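Local atomic coordinates of alpha,alpha-trehalose-phosphate synthase (UDP-forming) (PDB entry 5UOF), a protein that belongs to glycosyltransferase family 20 and has the two-domain GT-B architecture of that family. Residues A73-T78 against A120-Q125; A113-V118 against H142-A147. All blocks are in the same frame, centred on the assembly; numbering follows the deposited sequence. Where two conformers were deposited one is given.

In the fold
Both contacts belong to the mixed-sheet half of the GT-B architecture and share helix 109-127. Contact 1 sets strand 70-77, next to the edge strand of the sheet, against the C-terminal part of that helix; contact 2 sets an earlier stretch of the same helix against the turn that opens helix 146-152. Along the chain the segments alternate, 73-78, 113-118, 120-125 and 142-147. The contacts lie about 11 Å apart, centre to centre, and touch through Phe146, whose CE1 is 3.5 Å from Ala123 N. The helix is thus packed on the sheet at one contact and on the turn leading into helix 146-152 at the other, tying strand 70-77 to helix 146-152.

Contact 1: residues A73-T78 against A120-Q125; sequences ATVGLT and AMLAKQ
Val75 and Leu122 make the closest contact between residues 73-78 and 120-125, their side chains slanting across each other and meeting methyl to methyl, with Val75 CG2 4.0 Å from Leu122 CD2. The valine is directed from the strand toward the helix and splits its two branches between partners. CG2 takes the position between the backbone N and the carbonyl carbon and goes to the leucine, whereas CG1, anti to the carbonyl carbon (chi1 -62°), lies 4.2 Å from Gln125 OE1. This second meeting is also oblique and is a loose van der Waals one. The glutamine chain bends at chi2 (-66°), and its amide nitrogen NE2 is hydrogen-bonded to Ala60 O, which gives the carboxamide a polar partner beside the apolar valine. Leu77 enters differently: it sets out beside residues 120-125 rather than at them, and its branched end comes nearer. There CD2 serves two residues, lying 4.3 Å from the terminal methyl CE of Met121 and 4.5 Å from Leu122 CD2. One leucine methyl of the helix, Leu122 CD2, therefore faces both strand residues, and the apolar patch consists of side-chain ends. No hydrogen bond joins the segments, whose axes are 10.6 Å apart at closest approach and run roughly antiparallel, at 147°. The helix here packs on a strand of the mixed sheet, in the alpha/beta domain of the GT-B fold that holds that sheet. Backbone hydrogen bonds from Ala73 and Val75 tie the strand to Trp47, Gly49 and Asn51, while Thr74 bonds to Ala63 of the edge strand. Beyond Leu77 the chain turns into helix 79-86, whose Tyr86 packs on Leu77 and whose Tyr85 packs on Leu122; Leu122 also touches Phe146 of helix 146-152.

Contact 2: residues A113-V118 against H142-A147; sequences AGYLRV and HLLPFA. With EDO (1,2-ethanediol), chain I.
Tyr115 extends its ring from helix 109-127 to Pro145 with CG anti to the backbone N (chi1 174°), while Leu116 has its CG anti to the carbonyl carbon (chi1 -57°); its CD2 lies 4.0 Å from Pro145 CG. Both side chains cross the proline at about a right angle. From the tyrosine, CE2 comes obliquely to within 3.5 Å of Pro145 CG, and the hydroxyl OH lies 3.3 Å from Pro145 CD. Leu144 CB also lies 3.3 Å from Tyr115 OH. The phenol hydroxyl is hydrogen-bonded to Tyr141 O, just before 142-147, so this polar end is satisfied among carbon neighbours. Across the ring, CE1 lies 3.4 Å from His142 O, a carbonyl that accepts a hydrogen bond from Asn119 ND2. Residues 142-147 contain a type I beta turn from Leu143 to Phe146, closed by Phe146 N to Leu143 O at 3.0 Å; it leads from strand 135-139 into helix 146-152 within the alpha/beta domain, with Pro145 at the N-cap position. Phe185 of helix 179-186 packs on Leu116, Leu144 and Pro145. A 1,2-ethanediol, probably from the crystallisation liquor, bridges the segments, its O1 donating to Leu116 O at 2.8 Å while C1 packs against Pro145 CB; it is also hydrogen-bonded to His148 ND1.

Contact 1: residues A73-T78 against A120-Q125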
ATOM      1  N   ALA A  73      21.919 -24.609  19.676  1.00 28.44           N
ATOM      2  CA  ALA A  73      21.249 -25.794  19.147  1.00 30.32           C
ATOM      3  C   ALA A  73      20.936 -25.534  17.682  1.00 30.71           C
ATOM      4  O   ALA A  73      20.050 -24.734  17.366  1.00 28.92           O
ATOM      5  CB  ALA A  73      19.972 -26.099  19.929  1.00 27.98           C
ATOM      6  N   THR A  74      21.656 -26.201  16.783  1.00 30.91           N
ATOM      7  CA  THR A  74      21.617 -25.831  15.375  1.00 30.55           C
ATOM      8  C   THR A  74      21.370 -27.042  14.490  1.00 35.96           C
ATOM      9  O   THR A  74      21.744 -28.174  14.823  1.00 33.46           O
ATOM     10  CB  THR A  74      22.923 -25.141  14.940  1.00 35.84           C
ATOM     11  OG1 THR A  74      24.036 -26.017  15.184  1.00 35.35           O
ATOM     12  CG2 THR A  74      23.134 -23.854  15.723  1.00 34.16           C
ATOM     13  N   VAL A  75      20.729 -26.783  13.353  1.00 33.11           N
ATOM     14  CA  VAL A  75      20.543 -27.767  12.296  1.00 38.88           C
ATOM     15  C   VAL A  75      21.056 -27.172  10.995  1.00 35.62           C
ATOM     16  O   VAL A  75      21.076 -25.950  10.812  1.00 31.91           O
ATOM     17  CB  VAL A  75      19.065 -28.198  12.131  1.00 33.79           C
ATOM     18  CG1 VAL A  75      18.547 -28.867  13.396  1.00 34.62           C
ATOM     19  CG2 VAL A  75      18.200 -27.015  11.761  1.00 35.05           C
ATOM     20  N   GLY A  76      21.497 -28.048  10.094  1.00 34.40           N
ATOM     21  CA  GLY A  76      21.610 -27.670   8.705  1.00 34.27           C
ATOM     22  C   GLY A  76      20.247 -27.682   8.045  1.00 33.92           C
ATOM     23  O   GLY A  76      19.253 -28.109   8.631  1.00 27.51           O
ATOM     24  N   LEU A  77      20.202 -27.186   6.813  1.00 32.86           N
ATOM     25  CA  LEU A  77      19.006 -27.226   5.984  1.00 26.79           C
ATOM     26  C   LEU A  77      19.325 -27.960   4.690  1.00 37.22           C
ATOM     27  O   LEU A  77      20.426 -27.820   4.147  1.00 32.60           O
ATOM     28  CB  LEU A  77      18.511 -25.811   5.674  1.00 27.05           C
ATOM     29  CG  LEU A  77      18.046 -24.945   6.847  1.00 27.77           C
ATOM     30  CD1 LEU A  77      17.889 -23.487   6.409  1.00 24.67           C
ATOM     31  CD2 LEU A  77      16.739 -25.493   7.414  1.00 26.85           C
ATOM     32  N   THR A  78      18.381 -28.764   4.198  1.00 31.17           N
ATOM     33  CA  THR A  78      18.548 -29.272   2.844  1.00 32.74           C
ATOM     34  C   THR A  78      18.368 -28.124   1.851  1.00 30.62           C
ATOM     35  O   THR A  78      17.925 -27.034   2.207  1.00 31.39           O
ATOM     36  CB  THR A  78      17.549 -30.388   2.532  1.00 38.43           C
ATOM     37  OG1 THR A  78      16.214 -29.863   2.564  1.00 37.63           O
ATOM     38  CG2 THR A  78      17.685 -31.539   3.526  1.00 40.11           C
ATOM     39  N   ALA A 120       6.896 -25.861  10.541  1.00 19.87           N
ATOM     40  CA  ALA A 120       6.492 -27.035  11.306  1.00 23.91           C
ATOM     41  C   ALA A 120       7.677 -27.969  11.543  1.00 25.43           C
ATOM     42  O   ALA A 120       7.833 -28.520  12.640  1.00 25.59           O
ATOM     43  CB  ALA A 120       5.357 -27.767  10.583  1.00 25.69           C
ATOM     44  N   MET A 121       8.535 -28.135  10.532  1.00 20.63           N
ATOM     45  CA  MET A 121       9.718 -28.982  10.671  1.00 22.80           C
ATOM     46  C   MET A 121      10.645 -28.458  11.768  1.00 26.58           C
ATOM     47  O   MET A 121      11.082 -29.210  12.649  1.00 24.97           O
ATOM     48  CB  MET A 121      10.450 -29.063   9.327  1.00 24.32           C
ATOM     49  CG  MET A 121      11.667 -29.991   9.299  1.00 25.42           C
ATOM     50  SD  MET A 121      13.206 -29.175   9.828  1.00 33.92           S
ATOM     51  CE  MET A 121      13.416 -27.976   8.507  1.00 33.73           C
ATOM     52  N   LEU A 122      10.952 -27.165  11.730  1.00 22.26           N
ATOM     53  CA  LEU A 122      11.868 -26.596  12.713  1.00 23.58           C
ATOM     54  C   LEU A 122      11.261 -26.608  14.108  1.00 20.94           C
ATOM     55  O   LEU A 122      11.974 -26.824  15.096  1.00 24.29           O
ATOM     56  CB  LEU A 122      12.253 -25.180  12.297  1.00 20.60           C
ATOM     57  CG  LEU A 122      13.111 -25.086  11.036  1.00 20.42           C
ATOM     58  CD1 LEU A 122      13.170 -23.645  10.553  1.00 24.75           C
ATOM     59  CD2 LEU A 122      14.516 -25.631  11.322  1.00 25.39           C
ATOM     60  N   ALA A 123       9.949 -26.390  14.213  1.00 22.79           N
ATOM     61  CA  ALA A 123       9.307 -26.412  15.523  1.00 21.76           C
ATOM     62  C   ALA A 123       9.413 -27.785  16.155  1.00 22.17           C
ATOM     63  O   ALA A 123       9.665 -27.907  17.358  1.00 27.40           O
ATOM     64  CB  ALA A 123       7.844 -26.011  15.420  1.00 22.49           C
ATOM     65  N   LYS A 124       9.216 -28.835  15.358  1.00 22.45           N
ATOM     66  CA  LYS A 124       9.342 -30.171  15.928  1.00 23.95           C
ATOM     67  C   LYS A 124      10.762 -30.434  16.408  1.00 32.49           C
ATOM     68  O   LYS A 124      10.953 -31.119  17.420  1.00 28.10           O
ATOM     69  CB  LYS A 124       8.912 -31.234  14.924  1.00 24.59           C
ATOM     70  CG  LYS A 124       8.753 -32.607  15.586  1.00 33.63           C
ATOM     71  CD  LYS A 124       8.169 -33.639  14.651  1.00 41.70           C
ATOM     72  CE  LYS A 124       7.989 -34.960  15.380  1.00 49.83           C
ATOM     73  NZ  LYS A 124       7.178 -34.774  16.614  1.00 56.11           N
ATOM     74  N   GLN A 125      11.766 -29.897  15.710  1.00 24.61           N
ATOM     75  CA  GLN A 125      13.146 -30.042  16.180  1.00 25.59           C
ATOM     76  C   GLN A 125      13.350 -29.349  17.521  1.00 29.21           C
ATOM     77  O   GLN A 125      14.003 -29.898  18.419  1.00 36.75           O
ATOM     78  CB  GLN A 125      14.124 -29.495  15.141  1.00 31.51           C
ATOM     79  CG  GLN A 125      14.222 -30.326  13.869  1.00 35.39           C
ATOM     80  CD  GLN A 125      14.824 -31.688  14.117  1.00 46.14           C
ATOM     81  OE1 GLN A 125      15.893 -31.805  14.714  1.00 50.87           O
ATOM     82  NE2 GLN A 125      14.134 -32.732  13.674  1.00 51.14           N
TER

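Contact 2: residues A113-V118 against H142-A147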
ATOM      1  N   ALA A 113       2.601 -23.297   1.141  1.00 15.91           N
ATOM      2  CA  ALA A 113       2.621 -24.588   1.825  1.00 16.72           C
ATOM      3  C   ALA A 113       4.028 -24.926   2.301  1.00 19.83           C
ATOM      4  O   ALA A 113       4.205 -25.482   3.394  1.00 19.37           O
ATOM      5  CB  ALA A 113       2.092 -25.695   0.912  1.00 20.52           C
ATOM      6  N   GLY A 114       5.040 -24.598   1.493  1.00 17.19           N
ATOM      7  CA  GLY A 114       6.414 -24.888   1.884  1.00 18.89           C
ATOM      8  C   GLY A 114       6.867 -24.078   3.084  1.00 17.65           C
ATOM      9  O   GLY A 114       7.619 -24.568   3.930  1.00 17.67           O
ATOM     10  N   TYR A 115       6.442 -22.818   3.151  1.00 15.92           N
ATOM     11  CA  TYR A 115       6.697 -21.954   4.304  1.00 15.23           C
ATOM     12  C   TYR A 115       6.128 -22.548   5.584  1.00 21.16           C
ATOM     13  O   TYR A 115       6.826 -22.657   6.607  1.00 19.03           O
ATOM     14  CB  TYR A 115       6.066 -20.601   3.995  1.00 14.24           C
ATOM     15  CG  TYR A 115       6.035 -19.543   5.055  1.00 13.49           C
ATOM     16  CD1 TYR A 115       7.198 -18.947   5.507  1.00 15.51           C
ATOM     17  CD2 TYR A 115       4.824 -19.051   5.520  1.00 16.33           C
ATOM     18  CE1 TYR A 115       7.157 -17.924   6.445  1.00 16.24           C
ATOM     19  CE2 TYR A 115       4.772 -18.026   6.440  1.00 16.96           C
ATOM     20  CZ  TYR A 115       5.946 -17.465   6.901  1.00 15.36           C
ATOM     21  OH  TYR A 115       5.907 -16.430   7.813  1.00 13.01           O
ATOM     22  N   LEU A 116       4.860 -22.967   5.540  1.00 17.88           N
ATOM     23  CA  LEU A 116       4.282 -23.659   6.687  1.00 16.40           C
ATOM     24  C   LEU A 116       5.058 -24.931   7.009  1.00 17.86           C
ATOM     25  O   LEU A 116       5.334 -25.219   8.183  1.00 20.05           O
ATOM     26  CB  LEU A 116       2.812 -23.982   6.427  1.00 17.90           C
ATOM     27  CG  LEU A 116       1.915 -22.781   6.099  1.00 22.49           C
ATOM     28  CD1 LEU A 116       0.445 -23.206   6.095  1.00 24.34           C
ATOM     29  CD2 LEU A 116       2.166 -21.602   7.036  1.00 19.04           C
ATOM     30  N   ARG A 117       5.438 -25.691   5.979  1.00 18.49           N
ATOM     31  CA  ARG A 117       6.086 -26.981   6.202  1.00 18.76           C
ATOM     32  C   ARG A 117       7.419 -26.817   6.921  1.00 21.20           C
ATOM     33  O   ARG A 117       7.709 -27.539   7.883  1.00 19.68           O
ATOM     34  CB  ARG A 117       6.289 -27.722   4.879  1.00 19.56           C
ATOM     35  CG  ARG A 117       6.929 -29.110   5.083  1.00 21.01           C
ATOM     36  CD  ARG A 117       7.467 -29.710   3.784  1.00 25.48           C
ATOM     37  NE  ARG A 117       8.623 -28.968   3.278  1.00 32.99           N
ATOM     38  CZ  ARG A 117       9.863 -29.089   3.752  1.00 39.07           C
ATOM     39  NH1 ARG A 117      10.123 -29.928   4.754  1.00 31.09           N
ATOM     40  NH2 ARG A 117      10.849 -28.371   3.222  1.00 35.17           N
ATOM     41  N   VAL A 118       8.247 -25.868   6.476  1.00 18.46           N
ATOM     42  CA  VAL A 118       9.562 -25.738   7.098  0.66 22.68           C
ATOM     43  C   VAL A 118       9.441 -25.176   8.505  1.00 22.44           C
ATOM     44  O   VAL A 118      10.224 -25.544   9.390  1.00 20.49           O
ATOM     45  CB  VAL A 118      10.518 -24.896   6.234  0.66 22.08           C
ATOM     46  CG1 VAL A 118      10.774 -25.604   4.918  0.66 26.19           C
ATOM     47  CG2 VAL A 118       9.985 -23.481   6.022  0.66 21.42           C
ATOM     48  N   HIS A 142      10.277 -14.673   8.687  1.00 12.50           N
ATOM     49  CA  HIS A 142      10.471 -16.030   8.176  1.00 15.76           C
ATOM     50  C   HIS A 142       9.904 -17.069   9.123  1.00 19.81           C
ATOM     51  O   HIS A 142       9.642 -18.204   8.703  1.00 17.72           O
ATOM     52  CB  HIS A 142      11.960 -16.346   7.963  1.00 14.45           C
ATOM     53  CG  HIS A 142      12.646 -15.483   6.943  1.00 16.54           C
ATOM     54  ND1 HIS A 142      12.452 -15.637   5.586  1.00 25.01           N
ATOM     55  CD2 HIS A 142      13.555 -14.492   7.082  1.00 21.69           C
ATOM     56  CE1 HIS A 142      13.198 -14.763   4.933  1.00 21.75           C
ATOM     57  NE2 HIS A 142      13.876 -14.055   5.819  1.00 25.79           N
ATOM     58  N   LEU A 143       9.740 -16.710  10.400  1.00 17.90           N
ATOM     59  CA  LEU A 143       9.333 -17.645  11.445  1.00 19.17           C
ATOM     60  C   LEU A 143       7.982 -17.275  12.036  1.00 17.41           C
ATOM     61  O   LEU A 143       7.651 -17.705  13.139  1.00 16.82           O
ATOM     62  CB  LEU A 143      10.390 -17.693  12.549  1.00 18.26           C
ATOM     63  CG  LEU A 143      11.727 -18.315  12.172  1.00 19.22           C
ATOM     64  CD1 LEU A 143      12.818 -17.915  13.166  1.00 20.12           C
ATOM     65  CD2 LEU A 143      11.571 -19.824  12.088  1.00 20.53           C
ATOM     66  N   LEU A 144       7.210 -16.447  11.342  1.00 13.16           N
ATOM     67  CA  LEU A 144       5.892 -16.069  11.847  1.00 16.48           C
ATOM     68  C   LEU A 144       5.017 -17.249  12.285  1.00 22.78           C
ATOM     69  O   LEU A 144       4.427 -17.171  13.375  1.00 22.24           O
ATOM     70  CB  LEU A 144       5.223 -15.191  10.782  1.00 19.40           C
ATOM     71  CG  LEU A 144       3.979 -14.436  11.217  1.00 26.41           C
ATOM     72  CD1 LEU A 144       3.915 -13.143  10.454  1.00 22.32           C
ATOM     73  CD2 LEU A 144       2.756 -15.293  10.937  1.00 26.34           C
ATOM     74  N   PRO A 145       4.895 -18.351  11.537  1.00 18.99           N
ATOM     75  CA  PRO A 145       4.030 -19.455  11.985  1.00 17.24           C
ATOM     76  C   PRO A 145       4.621 -20.321  13.090  1.00 14.38           C
ATOM     77  O   PRO A 145       4.017 -21.343  13.441  1.00 18.76           O
ATOM     78  CB  PRO A 145       3.835 -20.291  10.705  1.00 19.14           C
ATOM     79  CG  PRO A 145       4.402 -19.487   9.578  1.00 17.16           C
ATOM     80  CD  PRO A 145       5.442 -18.611  10.195  1.00 17.87           C
ATOM     81  N   PHE A 146       5.760 -19.943  13.671  1.00 14.92           N
ATOM     82  CA  PHE A 146       6.502 -20.874  14.525  1.00 15.33           C
ATOM     83  C   PHE A 146       5.736 -21.206  15.807  1.00 18.23           C
ATOM     84  O   PHE A 146       5.672 -22.375  16.209  1.00 17.32           O
ATOM     85  CB  PHE A 146       7.879 -20.290  14.843  1.00 15.35           C
ATOM     86  CG  PHE A 146       8.868 -21.306  15.371  1.00 22.93           C
ATOM     87  CD1 PHE A 146       9.591 -22.114  14.502  1.00 16.92           C
ATOM     88  CD2 PHE A 146       9.099 -21.420  16.731  1.00 16.98           C
ATOM     89  CE1 PHE A 146      10.515 -23.033  14.984  1.00 20.71           C
ATOM     90  CE2 PHE A 146      10.022 -22.329  17.218  1.00 18.86           C
ATOM     91  CZ  PHE A 146      10.731 -23.135  16.344  1.00 20.25           C
ATOM     92  N   ALA A 147       5.172 -20.194  16.484  1.00 16.92           N
ATOM     93  CA  ALA A 147       4.400 -20.464  17.698  1.00 21.33           C
ATOM     94  C   ALA A 147       3.204 -21.355  17.416  1.00 19.99           C
ATOM     95  O   ALA A 147       2.901 -22.254  18.204  1.00 20.65           O
ATOM     96  CB  ALA A 147       3.915 -19.174  18.347  1.00 20.62           C
TER
HETATM   97  C1  EDO I 507       3.199 -23.806  10.787  1.00 30.42           C
HETATM   98  O1  EDO I 507       3.205 -24.946   9.931  1.00 38.85           O
HETATM   99  C2  EDO I 507       1.792 -23.568  11.304  1.00 26.46           C
HETATM  100  O2  EDO I 507       1.442 -24.554  12.283  1.00 28.45           O